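PDB 4IC4: oxysterol-binding protein homolog 3 from Saccharomyces cerevisiae, which transfers lipids between membranes through the cytosol in phosphoinositide-coupled transport, carrying them in a hydrophobic pocket, and helps to maintain intracellular sterol distribution. Local coordinates for residues A[122-127]-A[356-361]; A[140-145]-A[361-366]; A[151-156]-A[164-169]; A[316-321]-A[388-393]. All coordinates share one frame; numbering follows the deposited sequence.

Contact 1: residues A[122-127]-A[356-361]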
loop_
_atom_site.group_PDB
_atom_site.type_symbol
_atom_site.label_atom_id
_atom_site.label_comp_id
_atom_site.label_asym_id
_atom_site.label_seq_id
_atom_site.Cartn_x
_atom_site.Cartn_y
_atom_site.Cartn_z
ATOM N N PRO A 122 4.037 5.786 -9.966
ATOM C CA PRO A 122 3.948 7.228 -9.731
ATOM C C PRO A 122 5.121 7.944 -10.392
ATOM O O PRO A 122 6.143 7.335 -10.703
ATOM C CB PRO A 122 4.020 7.340 -8.209
ATOM C CG PRO A 122 3.537 6.003 -7.727
ATOM C CD PRO A 122 4.171 5.048 -8.701
ATOM N N LEU A 123 4.962 9.240 -10.610
ATOM C CA LEU A 123 6.030 10.036 -11.184
ATOM C C LEU A 123 6.885 10.516 -10.015
ATOM O O LEU A 123 6.410 10.591 -8.884
ATOM C CB LEU A 123 5.454 11.255 -11.904
ATOM C CG LEU A 123 4.482 10.949 -13.041
ATOM C CD1 LEU A 123 3.873 12.249 -13.549
ATOM C CD2 LEU A 123 5.213 10.211 -14.159
ATOM N N LEU A 124 8.153 10.809 -10.269
ATOM C CA LEU A 124 8.988 11.336 -9.208
ATOM C C LEU A 124 8.310 12.633 -8.741
ATOM O O LEU A 124 7.895 13.456 -9.559
ATOM C CB LEU A 124 10.393 11.634 -9.732
ATOM C CG LEU A 124 11.362 12.302 -8.756
ATOM C CD1 LEU A 124 11.606 11.412 -7.547
ATOM C CD2 LEU A 124 12.669 12.569 -9.484
ATOM N N ALA A 125 8.186 12.791 -7.427
ATOM C CA ALA A 125 7.574 13.970 -6.814
ATOM C C ALA A 125 6.050 13.928 -6.801
ATOM O O ALA A 125 5.404 14.867 -6.338
ATOM C CB ALA A 125 8.072 15.251 -7.488
ATOM N N GLU A 126 5.473 12.853 -7.328
ATOM C CA GLU A 126 4.026 12.701 -7.275
ATOM C C GLU A 126 3.720 12.473 -5.790
ATOM O O GLU A 126 4.532 11.901 -5.055
ATOM C CB GLU A 126 3.581 11.485 -8.100
ATOM C CG GLU A 126 2.085 11.185 -8.035
ATOM C CD GLU A 126 1.662 10.107 -9.023
ATOM O OE1 GLU A 126 0.656 9.412 -8.764
ATOM O OE2 GLU A 126 2.333 9.957 -10.067
ATOM N N THR A 127 2.550 12.913 -5.351
ATOM C CA THR A 127 2.161 12.759 -3.959
ATOM C C THR A 127 0.771 12.159 -3.850
ATOM O O THR A 127 0.041 12.060 -4.836
ATOM C CB THR A 127 2.136 14.125 -3.238
ATOM O OG1 THR A 127 1.270 15.023 -3.948
ATOM C CG2 THR A 127 3.530 14.718 -3.158
ATOM N N GLY A 356 18.550 17.089 -16.694
ATOM C CA GLY A 356 19.125 17.264 -15.375
ATOM C C GLY A 356 18.215 18.150 -14.545
ATOM O O GLY A 356 18.634 18.732 -13.544
ATOM N N GLN A 357 16.957 18.244 -14.965
ATOM C CA GLN A 357 15.980 19.073 -14.274
ATOM C C GLN A 357 14.850 18.282 -13.624
ATOM O O GLN A 357 13.693 18.711 -13.640
ATOM C CB GLN A 357 15.392 20.107 -15.237
ATOM C CG GLN A 357 16.422 21.062 -15.825
ATOM C CD GLN A 357 15.788 22.163 -16.651
ATOM O OE1 GLN A 357 15.101 21.900 -17.638
ATOM N NE2 GLN A 357 16.019 23.410 -16.249
ATOM N N ASP A 358 15.182 17.125 -13.058
ATOM C CA ASP A 358 14.181 16.310 -12.378
ATOM C C ASP A 358 13.627 17.131 -11.221
ATOM O O ASP A 358 14.321 17.978 -10.652
ATOM C CB ASP A 358 14.802 15.025 -11.818
ATOM C CG ASP A 358 14.486 13.801 -12.657
ATOM O OD1 ASP A 358 13.352 13.693 -13.174
ATOM O OD2 ASP A 358 15.369 12.927 -12.781
ATOM N N VAL A 359 12.371 16.883 -10.877
ATOM C CA VAL A 359 11.742 17.596 -9.777
ATOM C C VAL A 359 12.208 16.992 -8.457
ATOM O O VAL A 359 12.314 15.771 -8.324
ATOM C CB VAL A 359 10.209 17.501 -9.876
ATOM C CG1 VAL A 359 9.562 18.239 -8.710
ATOM C CG2 VAL A 359 9.744 18.086 -11.200
ATOM N N GLU A 360 12.498 17.856 -7.491
ATOM C CA GLU A 360 12.952 17.427 -6.172
ATOM C C GLU A 360 11.772 17.175 -5.238
ATOM O O GLU A 360 10.819 17.953 -5.215
ATOM C CB GLU A 360 13.833 18.510 -5.553
ATOM C CG GLU A 360 15.098 18.803 -6.329
ATOM C CD GLU A 360 16.330 18.263 -5.637
ATOM O OE1 GLU A 360 16.330 17.070 -5.265
ATOM O OE2 GLU A 360 17.299 19.033 -5.467
ATOM N N PRO A 361 11.811 16.078 -4.461
ATOM C CA PRO A 361 10.692 15.827 -3.546
ATOM C C PRO A 361 10.614 17.003 -2.576
ATOM O O PRO A 361 11.631 17.628 -2.269
ATOM C CB PRO A 361 11.075 14.505 -2.874
ATOM C CG PRO A 361 12.571 14.468 -2.989
ATOM C CD PRO A 361 12.813 15.005 -4.375
#
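A type II beta turn from Leu123 to Glu126 in the OSBP-related domain packs against the loop that follows helix 335-354; the side chain of Leu124 lies close to those of His146 and Gln349, which bind phosphatidylinositol 4-phosphate. The helix ends in a Schellman motif at Gly356, whose positive phi a residue without a side chain adopts easily, and from Asp358 on the chain runs extended past the turn. No hydrogen bond crosses between the two segments; the contact is van der Waals packing by the side chains of Leu124, Ala125 and Val359. Leu124 places CG anti to its backbone N (chi1 175°), which carries CD2 over to the second loop. The methyl lies 3.4 Å from the carbonyl oxygen Val359 O and, with the two side chains crossing at about a right angle, 3.9 Å from Asp358 CG. The carboxylate of Asp358 forms a salt bridge with Arg353. Ala125, at the third position of the turn, has positive phi (81°), and its single methyl suits the close approach to Val359. The turn is closed by Glu126 N hydrogen-bonding to Leu123 O, and the extended Glu126 side chain reaches across it. Glu126 OE2 takes the N-H of Leu123 from above the carboxylate plane at 2.8 Å and is salt-bridged to Arg324. Val359 sets CG1 anti to its backbone N (chi1 179°), aiming it at Ala125 CB, 3.6 Å away.

Contact 2: residues A[140-145]-A[361-366]; sequences ISEKVS and PKYFEK
Near the phosphoinositide-binding His146, strand 137-145 of the domain's antiparallel beta structure ends in a classic beta bulge, where Val144 and Ser145 both face Val150, and the loop 361-363 crosses the side of the strand that bears Glu142. The carboxylate of Glu142 carries the contact. Its CG is anti to the backbone N (chi1 180°) and the chain stays extended, so the acid group reaches two consecutive backbone N-H groups. Lys362 N donates to Glu142 OE2 at 2.8 Å, and Tyr363 N to Glu142 OE1 at 2.9 Å, each to the syn lone pair and nearly straight, with N-H...O angles of 167° and 159°. This two-pronged grip fixes the rotation of the carboxylate, and a buried acid bound by two N-H donors would probably stay ionised. A glutamate suits the place because it has both the length and the paired acceptors. Lys362 NZ, 6.0 Å from Glu142 OE2, is turned instead to Glu360 O.

Apolar groups pack around this bond pair. The Phe364 ring presents its edge to Glu142 OE1 and to Ile140 O, the latter 3.6 Å from CZ, while Ile140 CG2 touches the same CZ. Val144 CG1 lies 4.0 Å from both Pro361 CB and Phe364 CB, crossing each side chain at about a right angle. Strand 150-157 pairs with strand 137-145 and brings Ala152 to Phe364; Trp372 of strand 371-374 touches Val144 and Pro361, and Tyr381 of helix 381-386 meets Tyr363 edge-to-face.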
loop_
_atom_site.group_PDB
_atom_site.type_symbol
_atom_site.label_atom_id
_atom_site.label_comp_id
_atom_site.label_asym_id
_atom_site.label_seq_id
_atom_site.Cartn_x
_atom_site.Cartn_y
_atom_site.Cartn_z
ATOM N N ILE A 140 0.226 11.251 4.333
ATOM C CA ILE A 140 0.812 11.945 3.198
ATOM C C ILE A 140 1.921 11.031 2.674
ATOM O O ILE A 140 2.617 10.373 3.449
ATOM C CB ILE A 140 1.390 13.341 3.563
ATOM C CG1 ILE A 140 1.992 13.984 2.308
ATOM C CG2 ILE A 140 2.455 13.223 4.639
ATOM C CD1 ILE A 140 1.005 14.173 1.169
ATOM N N SER A 141 2.053 10.960 1.356
ATOM C CA SER A 141 3.073 10.131 0.737
ATOM C C SER A 141 3.643 10.844 -0.482
ATOM O O SER A 141 2.989 11.707 -1.074
ATOM C CB SER A 141 2.489 8.773 0.333
ATOM O OG SER A 141 1.460 8.897 -0.635
ATOM N N GLU A 142 4.861 10.475 -0.853
ATOM C CA GLU A 142 5.531 11.093 -1.987
ATOM C C GLU A 142 6.552 10.132 -2.587
ATOM O O GLU A 142 7.188 9.364 -1.864
ATOM C CB GLU A 142 6.230 12.377 -1.510
ATOM C CG GLU A 142 6.986 13.153 -2.578
ATOM C CD GLU A 142 7.446 14.534 -2.103
ATOM O OE1 GLU A 142 7.754 14.697 -0.904
ATOM O OE2 GLU A 142 7.513 15.459 -2.941
ATOM N N LYS A 143 6.685 10.140 -3.909
ATOM C CA LYS A 143 7.704 9.306 -4.533
ATOM C C LYS A 143 8.960 10.165 -4.427
ATOM O O LYS A 143 9.042 11.228 -5.049
ATOM C CB LYS A 143 7.387 9.021 -5.997
ATOM C CG LYS A 143 8.444 8.142 -6.650
ATOM C CD LYS A 143 8.062 7.758 -8.058
ATOM C CE LYS A 143 9.128 6.874 -8.685
ATOM N NZ LYS A 143 8.741 6.449 -10.059
ATOM N N VAL A 144 9.931 9.714 -3.634
ATOM C CA VAL A 144 11.151 10.487 -3.406
ATOM C C VAL A 144 12.367 10.121 -4.257
ATOM O O VAL A 144 13.362 10.853 -4.271
ATOM C CB VAL A 144 11.546 10.437 -1.909
ATOM C CG1 VAL A 144 10.419 11.022 -1.059
ATOM C CG2 VAL A 144 11.829 8.999 -1.482
ATOM N N SER A 145 12.283 8.998 -4.961
ATOM C CA SER A 145 13.357 8.551 -5.849
ATOM C C SER A 145 12.744 7.765 -7.007
ATOM O O SER A 145 11.759 7.052 -6.816
ATOM C CB SER A 145 14.341 7.665 -5.095
ATOM O OG SER A 145 15.343 7.186 -5.976
ATOM N N PRO A 361 11.811 16.078 -4.461
ATOM C CA PRO A 361 10.692 15.827 -3.546
ATOM C C PRO A 361 10.614 17.003 -2.576
ATOM O O PRO A 361 11.631 17.628 -2.269
ATOM C CB PRO A 361 11.075 14.505 -2.874
ATOM C CG PRO A 361 12.571 14.468 -2.989
ATOM C CD PRO A 361 12.813 15.005 -4.375
ATOM N N LYS A 362 9.414 17.295 -2.085
ATOM C CA LYS A 362 9.223 18.452 -1.216
ATOM C C LYS A 362 8.857 18.232 0.245
ATOM O O LYS A 362 9.141 19.089 1.084
ATOM C CB LYS A 362 8.133 19.346 -1.811
ATOM C CG LYS A 362 8.295 19.700 -3.280
ATOM C CD LYS A 362 9.468 20.631 -3.501
ATOM C CE LYS A 362 9.417 21.267 -4.882
ATOM N NZ LYS A 362 9.493 20.286 -5.998
ATOM N N TYR A 363 8.237 17.101 0.559
ATOM C CA TYR A 363 7.742 16.880 1.916
ATOM C C TYR A 363 8.484 15.897 2.804
ATOM O O TYR A 363 8.137 15.723 3.975
ATOM C CB TYR A 363 6.261 16.506 1.805
ATOM C CG TYR A 363 5.559 17.433 0.839
ATOM C CD1 TYR A 363 5.482 18.802 1.098
ATOM C CD2 TYR A 363 5.077 16.969 -0.387
ATOM C CE1 TYR A 363 4.958 19.687 0.163
ATOM C CE2 TYR A 363 4.544 17.848 -1.335
ATOM C CZ TYR A 363 4.493 19.206 -1.051
ATOM O OH TYR A 363 3.998 20.085 -1.983
ATOM N N PHE A 364 9.509 15.268 2.246
ATOM C CA PHE A 364 10.316 14.304 2.978
ATOM C C PHE A 364 11.780 14.610 2.723
ATOM O O PHE A 364 12.139 15.102 1.652
ATOM C CB PHE A 364 10.010 12.882 2.496
ATOM C CG PHE A 364 8.628 12.413 2.832
ATOM C CD1 PHE A 364 8.388 11.696 3.997
ATOM C CD2 PHE A 364 7.559 12.707 1.993
ATOM C CE1 PHE A 364 7.102 11.280 4.324
ATOM C CE2 PHE A 364 6.266 12.296 2.315
ATOM C CZ PHE A 364 6.039 11.581 3.482
ATOM N N GLU A 365 12.617 14.314 3.711
ATOM C CA GLU A 365 14.051 14.535 3.590
ATOM C C GLU A 365 14.768 13.222 3.882
ATOM O O GLU A 365 14.316 12.431 4.708
ATOM C CB GLU A 365 14.507 15.622 4.567
ATOM C CG GLU A 365 14.284 15.288 6.030
ATOM C CD GLU A 365 14.691 16.427 6.947
ATOM O OE1 GLU A 365 14.621 16.253 8.181
ATOM O OE2 GLU A 365 15.077 17.496 6.429
ATOM N N LYS A 366 15.883 12.993 3.197
ATOM C CA LYS A 366 16.647 11.768 3.382
ATOM C C LYS A 366 17.496 11.870 4.644
ATOM O O LYS A 366 18.288 12.800 4.794
ATOM C CB LYS A 366 17.534 11.526 2.158
ATOM C CG LYS A 366 18.145 10.137 2.094
ATOM C CD LYS A 366 18.832 9.903 0.758
ATOM C CE LYS A 366 19.338 8.473 0.639
ATOM N NZ LYS A 366 19.938 8.211 -0.699
#

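Contact 3: residues A[151-156]-A[164-169]; sequences FAFFAE and YTVTPS
Phe151, Phe153, Tyr164 and Val166 all project from the same face of the antiparallel hairpin formed by strands 150-157 and 160-172, part of the domain's beta barrel. Phe151 and Phe153 both set CG anti to the carbonyl carbon. The Phe151 ring turns its edge to Pro168, whose CD lies near the ring plane, 3.6 Å from CE2, with the two side chains crossing at about a right angle. Phe153 meets Val166 obliquely, CE2 to CG1 at 4.0 Å. Tyr164 differs, with CG anti to the backbone N (chi1 -170°), and one face of its ring is overlain by Val166 CB, offset toward the rim. On the reverse face, Ala152 and Thr165 form a non-hydrogen-bonded pair; the Thr165 hydroxyl bonds to Trp372 N. An alanine in place of Phe151 would probably loosen the packing on Pro168 and on Ile71 and Leu72 of helix 71-76, because the ring making those contacts would be lost. Phe151 and Val166 form a hydrogen-bonded pair, N to O at 2.9 Å in both directions, and Phe153 with Tyr164 a second. These four bonds satisfy the backbone N-H and C=O groups of the two pairs, leaving apolar Phe151, Phe153 and Val166 to receive helix 71-76.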
loop_
_atom_site.group_PDB
_atom_site.type_symbol
_atom_site.label_atom_id
_atom_site.label_comp_id
_atom_site.label_asym_id
_atom_site.label_seq_id
_atom_site.Cartn_x
_atom_site.Cartn_y
_atom_site.Cartn_z
ATOM N N PHE A 151 9.345 5.219 -2.119
ATOM C CA PHE A 151 8.143 5.928 -1.706
ATOM C C PHE A 151 8.179 6.163 -0.201
ATOM O O PHE A 151 8.502 5.257 0.576
ATOM C CB PHE A 151 6.911 5.103 -2.085
ATOM C CG PHE A 151 6.893 4.676 -3.523
ATOM C CD1 PHE A 151 6.578 5.585 -4.530
ATOM C CD2 PHE A 151 7.214 3.370 -3.877
ATOM C CE1 PHE A 151 6.583 5.198 -5.873
ATOM C CE2 PHE A 151 7.221 2.971 -5.221
ATOM C CZ PHE A 151 6.905 3.890 -6.219
ATOM N N ALA A 152 7.853 7.383 0.212
ATOM C CA ALA A 152 7.856 7.734 1.629
ATOM C C ALA A 152 6.439 7.991 2.106
ATOM O O ALA A 152 5.649 8.635 1.409
ATOM C CB ALA A 152 8.726 8.966 1.860
ATOM N N PHE A 153 6.126 7.480 3.295
ATOM C CA PHE A 153 4.797 7.620 3.890
ATOM C C PHE A 153 4.868 8.074 5.339
ATOM O O PHE A 153 5.755 7.661 6.086
ATOM C CB PHE A 153 4.052 6.279 3.880
ATOM C CG PHE A 153 3.732 5.762 2.512
ATOM C CD1 PHE A 153 2.456 5.911 1.976
ATOM C CD2 PHE A 153 4.713 5.141 1.748
ATOM C CE1 PHE A 153 2.166 5.450 0.691
ATOM C CE2 PHE A 153 4.431 4.679 0.465
ATOM C CZ PHE A 153 3.155 4.837 -0.061
ATOM N N PHE A 154 3.922 8.918 5.729
ATOM C CA PHE A 154 3.819 9.384 7.104
ATOM C C PHE A 154 2.338 9.469 7.441
ATOM O O PHE A 154 1.615 10.288 6.873
ATOM C CB PHE A 154 4.472 10.754 7.288
ATOM C CG PHE A 154 4.456 11.246 8.715
ATOM C CD1 PHE A 154 4.888 10.420 9.751
ATOM C CD2 PHE A 154 4.027 12.532 9.020
ATOM C CE1 PHE A 154 4.892 10.873 11.074
ATOM C CE2 PHE A 154 4.028 12.997 10.338
ATOM C CZ PHE A 154 4.463 12.163 11.365
ATOM N N ALA A 155 1.891 8.606 8.349
ATOM C CA ALA A 155 0.491 8.570 8.770
ATOM C C ALA A 155 0.424 9.019 10.221
ATOM O O ALA A 155 1.250 8.600 11.034
ATOM C CB ALA A 155 -0.066 7.155 8.628
ATOM N N GLU A 156 -0.553 9.866 10.538
ATOM C CA GLU A 156 -0.708 10.384 11.894
ATOM C C GLU A 156 -2.128 10.305 12.419
ATOM O O GLU A 156 -3.085 10.597 11.700
ATOM C CB GLU A 156 -0.307 11.854 11.970
ATOM C CG GLU A 156 0.973 12.234 11.299
ATOM C CD GLU A 156 1.164 13.735 11.319
ATOM O OE1 GLU A 156 1.533 14.274 12.385
ATOM O OE2 GLU A 156 0.922 14.375 10.275
ATOM N N TYR A 164 7.240 5.155 6.885
ATOM C CA TYR A 164 7.599 4.046 6.017
ATOM C C TYR A 164 8.328 4.551 4.785
ATOM O O TYR A 164 7.852 5.451 4.105
ATOM C CB TYR A 164 6.305 3.324 5.615
ATOM C CG TYR A 164 6.415 1.987 4.892
ATOM C CD1 TYR A 164 7.465 1.091 5.149
ATOM C CD2 TYR A 164 5.371 1.558 4.059
ATOM C CE1 TYR A 164 7.453 -0.198 4.603
ATOM C CE2 TYR A 164 5.353 0.283 3.513
ATOM C CZ TYR A 164 6.389 -0.594 3.791
ATOM O OH TYR A 164 6.325 -1.874 3.280
ATOM N N THR A 165 9.501 3.989 4.524
ATOM C CA THR A 165 10.291 4.323 3.341
ATOM C C THR A 165 10.372 2.970 2.655
ATOM O O THR A 165 10.973 2.031 3.187
ATOM C CB THR A 165 11.696 4.835 3.708
ATOM O OG1 THR A 165 11.579 6.088 4.400
ATOM C CG2 THR A 165 12.524 5.033 2.454
ATOM N N VAL A 166 9.776 2.863 1.474
ATOM C CA VAL A 166 9.729 1.573 0.812
ATOM C C VAL A 166 10.073 1.522 -0.668
ATOM O O VAL A 166 9.790 2.448 -1.434
ATOM C CB VAL A 166 8.327 0.971 1.010
ATOM C CG1 VAL A 166 7.282 1.892 0.385
ATOM C CG2 VAL A 166 8.243 -0.400 0.397
ATOM N N THR A 167 10.684 0.411 -1.054
ATOM C CA THR A 167 11.054 0.153 -2.434
ATOM C C THR A 167 10.511 -1.219 -2.796
ATOM O O THR A 167 10.983 -2.229 -2.272
ATOM C CB THR A 167 12.583 0.130 -2.629
ATOM O OG1 THR A 167 13.104 1.453 -2.467
ATOM C CG2 THR A 167 12.937 -0.379 -4.029
ATOM N N PRO A 168 9.489 -1.274 -3.665
ATOM C CA PRO A 168 8.936 -2.575 -4.054
ATOM C C PRO A 168 9.982 -3.299 -4.890
ATOM O O PRO A 168 10.743 -2.664 -5.619
ATOM C CB PRO A 168 7.705 -2.197 -4.876
ATOM C CG PRO A 168 7.288 -0.877 -4.275
ATOM C CD PRO A 168 8.613 -0.174 -4.108
ATOM N N SER A 169 10.037 -4.619 -4.773
ATOM C CA SER A 169 11.002 -5.389 -5.546
ATOM C C SER A 169 10.336 -6.654 -6.054
ATOM O O SER A 169 9.338 -7.110 -5.495
ATOM C CB SER A 169 12.219 -5.750 -4.692
ATOM O OG SER A 169 11.899 -6.744 -3.739
#

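Contact 4: residues A[316-321]-A[388-393]; sequences LPPTDS and HDWSDI
Aromatic-proline packing dominates this meeting of the loop before helix 325-331 with the C-terminal chain beyond helix 381-386. Pro317 lies alongside Trp390, the two side chains pointing the same way, and its CB sits over the six-membered ring, 3.6 Å from the centroid and 11° off the normal, a CH-pi contact. Trp390 sets CG anti to the carbonyl carbon (chi1 -42°), turning one broad indole face to the proline. A flat electron-rich ring and a rigid pyrrolidine with polarised C-H bonds suit each other here. An alanine in place of Trp390 would probably leave Pro317 without this aromatic cover and would remove the NE1 donor of the water link to Leu316 O.

Each segment contains a type I beta turn, one from Pro317 to Asp320 in the OSBP-related domain and another from Trp390 to Ile393, so two compact corners face each other. A Schellman motif with His388 as its C-prime residue ends helix 381-386 just before the second.

Aliphatic contacts continue past the indole. Ile393 CG2, anti to the backbone N, reaches Pro318 CD at 3.7 Å and Thr319 CG2 at 3.8 Å, the side chains crossing at about right angles; the hydroxyl of Thr319 is hydrogen-bonded to Thr127 OG1.

Polar linkage is indirect. One water donates to Leu316 O at 3.0 Å and accepts a weak hydrogen bond from Trp390 NE1 at 3.1 Å.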
loop_
_atom_site.group_PDB
_atom_site.type_symbol
_atom_site.label_atom_id
_atom_site.label_comp_id
_atom_site.label_asym_id
_atom_site.label_seq_id
_atom_site.Cartn_x
_atom_site.Cartn_y
_atom_site.Cartn_z
ATOM N N LEU A 316 -5.745 20.333 -2.905
ATOM C CA LEU A 316 -4.606 19.525 -3.322
ATOM C C LEU A 316 -3.504 20.255 -4.066
ATOM O O LEU A 316 -3.748 21.248 -4.750
ATOM C CB LEU A 316 -5.082 18.383 -4.223
ATOM C CG LEU A 316 -6.124 17.396 -3.699
ATOM C CD1 LEU A 316 -6.557 16.488 -4.845
ATOM C CD2 LEU A 316 -5.541 16.586 -2.540
ATOM N N PRO A 317 -2.260 19.781 -3.916
ATOM C CA PRO A 317 -1.125 20.386 -4.612
ATOM C C PRO A 317 -1.260 19.833 -6.037
ATOM O O PRO A 317 -2.007 18.883 -6.266
ATOM C CB PRO A 317 0.077 19.804 -3.877
ATOM C CG PRO A 317 -0.410 18.437 -3.500
ATOM C CD PRO A 317 -1.810 18.723 -2.996
ATOM N N PRO A 318 -0.543 20.408 -7.005
ATOM C CA PRO A 318 -0.630 19.935 -8.391
ATOM C C PRO A 318 -0.197 18.488 -8.609
ATOM O O PRO A 318 -0.481 17.900 -9.651
ATOM C CB PRO A 318 0.291 20.896 -9.142
ATOM C CG PRO A 318 0.227 22.145 -8.323
ATOM C CD PRO A 318 0.272 21.629 -6.912
ATOM N N THR A 319 0.461 17.920 -7.606
ATOM C CA THR A 319 1.039 16.584 -7.690
ATOM C C THR A 319 0.262 15.367 -7.184
ATOM O O THR A 319 0.750 14.242 -7.307
ATOM C CB THR A 319 2.390 16.582 -6.947
ATOM O OG1 THR A 319 2.170 16.997 -5.594
ATOM C CG2 THR A 319 3.380 17.552 -7.601
ATOM N N ASP A 320 -0.926 15.560 -6.620
ATOM C CA ASP A 320 -1.667 14.420 -6.080
ATOM C C ASP A 320 -2.085 13.402 -7.140
ATOM O O ASP A 320 -2.462 13.769 -8.258
ATOM C CB ASP A 320 -2.903 14.915 -5.327
ATOM C CG ASP A 320 -3.494 13.856 -4.409
ATOM O OD1 ASP A 320 -2.998 13.691 -3.275
ATOM O OD2 ASP A 320 -4.460 13.183 -4.825
ATOM N N SER A 321 -2.026 12.120 -6.789
ATOM C CA SER A 321 -2.409 11.057 -7.720
ATOM C C SER A 321 -3.833 11.233 -8.250
ATOM O O SER A 321 -4.141 10.798 -9.359
ATOM C CB SER A 321 -2.298 9.686 -7.050
ATOM O OG SER A 321 -0.959 9.378 -6.704
ATOM N N HIS A 388 -3.084 26.781 1.068
ATOM C CA HIS A 388 -2.923 26.547 -0.368
ATOM C C HIS A 388 -1.557 27.061 -0.834
ATOM O O HIS A 388 -1.436 27.620 -1.923
ATOM C CB HIS A 388 -4.021 27.268 -1.165
ATOM C CG HIS A 388 -5.414 26.986 -0.691
ATOM N ND1 HIS A 388 -5.972 25.725 -0.719
ATOM C CD2 HIS A 388 -6.372 27.809 -0.201
ATOM C CE1 HIS A 388 -7.213 25.785 -0.270
ATOM N NE2 HIS A 388 -7.481 27.038 0.050
ATOM N N ASP A 389 -0.532 26.869 -0.006
ATOM C CA ASP A 389 0.819 27.333 -0.324
ATOM C C ASP A 389 1.550 26.364 -1.248
ATOM O O ASP A 389 2.422 25.603 -0.813
ATOM C CB ASP A 389 1.602 27.541 0.981
ATOM C CG ASP A 389 3.018 28.037 0.748
ATOM O OD1 ASP A 389 3.259 28.712 -0.274
ATOM O OD2 ASP A 389 3.888 27.766 1.603
ATOM N N TRP A 390 1.193 26.412 -2.531
ATOM C CA TRP A 390 1.789 25.529 -3.534
ATOM C C TRP A 390 2.403 26.267 -4.726
ATOM O O TRP A 390 2.663 25.652 -5.756
ATOM C CB TRP A 390 0.735 24.567 -4.091
ATOM C CG TRP A 390 -0.206 23.952 -3.096
ATOM C CD1 TRP A 390 -1.561 24.128 -3.043
ATOM C CD2 TRP A 390 0.109 22.981 -2.087
ATOM N NE1 TRP A 390 -2.109 23.324 -2.077
ATOM C CE2 TRP A 390 -1.109 22.608 -1.473
ATOM C CE3 TRP A 390 1.299 22.386 -1.645
ATOM C CZ2 TRP A 390 -1.173 21.662 -0.440
ATOM C CZ3 TRP A 390 1.238 21.444 -0.616
ATOM C CH2 TRP A 390 0.005 21.092 -0.026
ATOM N N SER A 391 2.630 27.570 -4.599
ATOM C CA SER A 391 3.185 28.353 -5.705
ATOM C C SER A 391 4.533 27.885 -6.245
ATOM O O SER A 391 4.862 28.142 -7.404
ATOM C CB SER A 391 3.288 29.827 -5.300
ATOM O OG SER A 391 2.003 30.366 -5.045
ATOM N N ASP A 392 5.311 27.201 -5.413
ATOM C CA ASP A 392 6.627 26.715 -5.814
ATOM C C ASP A 392 6.604 25.260 -6.276
ATOM O O ASP A 392 7.652 24.658 -6.515
ATOM C CB ASP A 392 7.610 26.877 -4.652
ATOM C CG ASP A 392 7.184 26.111 -3.412
ATOM O OD1 ASP A 392 5.973 26.099 -3.102
ATOM O OD2 ASP A 392 8.061 25.530 -2.741
ATOM N N ILE A 393 5.406 24.701 -6.395
ATOM C CA ILE A 393 5.239 23.321 -6.832
ATOM C C ILE A 393 4.942 23.307 -8.328
ATOM O O ILE A 393 3.932 23.855 -8.775
ATOM C CB ILE A 393 4.074 22.642 -6.086
ATOM C CG1 ILE A 393 4.299 22.729 -4.573
ATOM C CG2 ILE A 393 3.932 21.198 -6.545
ATOM C CD1 ILE A 393 5.581 22.083 -4.080
HETATM O O HOH W 1 -4.905 23.728 -3.410
#

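Contacts 1, 2 and 4 form a cluster on one side of the chain's centre, while contact 3 lies closer to that centre. The centres of contacts 1 and 2, and of 2 and 3, are about 9 Å apart; those of 3 and 4 are about 20 Å apart. Pro361 is shared by contacts 1 and 2, and neighbouring strands 137-145 and 150-157 link contacts 2 and 3. Along the chain contact 3 is nested inside the loops closed by 1 and 2, whereas 1, 2 and 4 cross one another. The late segments thus return to earlier parts of the chain, contacts 1 and 2 beside phosphoinositide-binding His146, which Leu124 and Lys143 adjoin, and contact 4 further off.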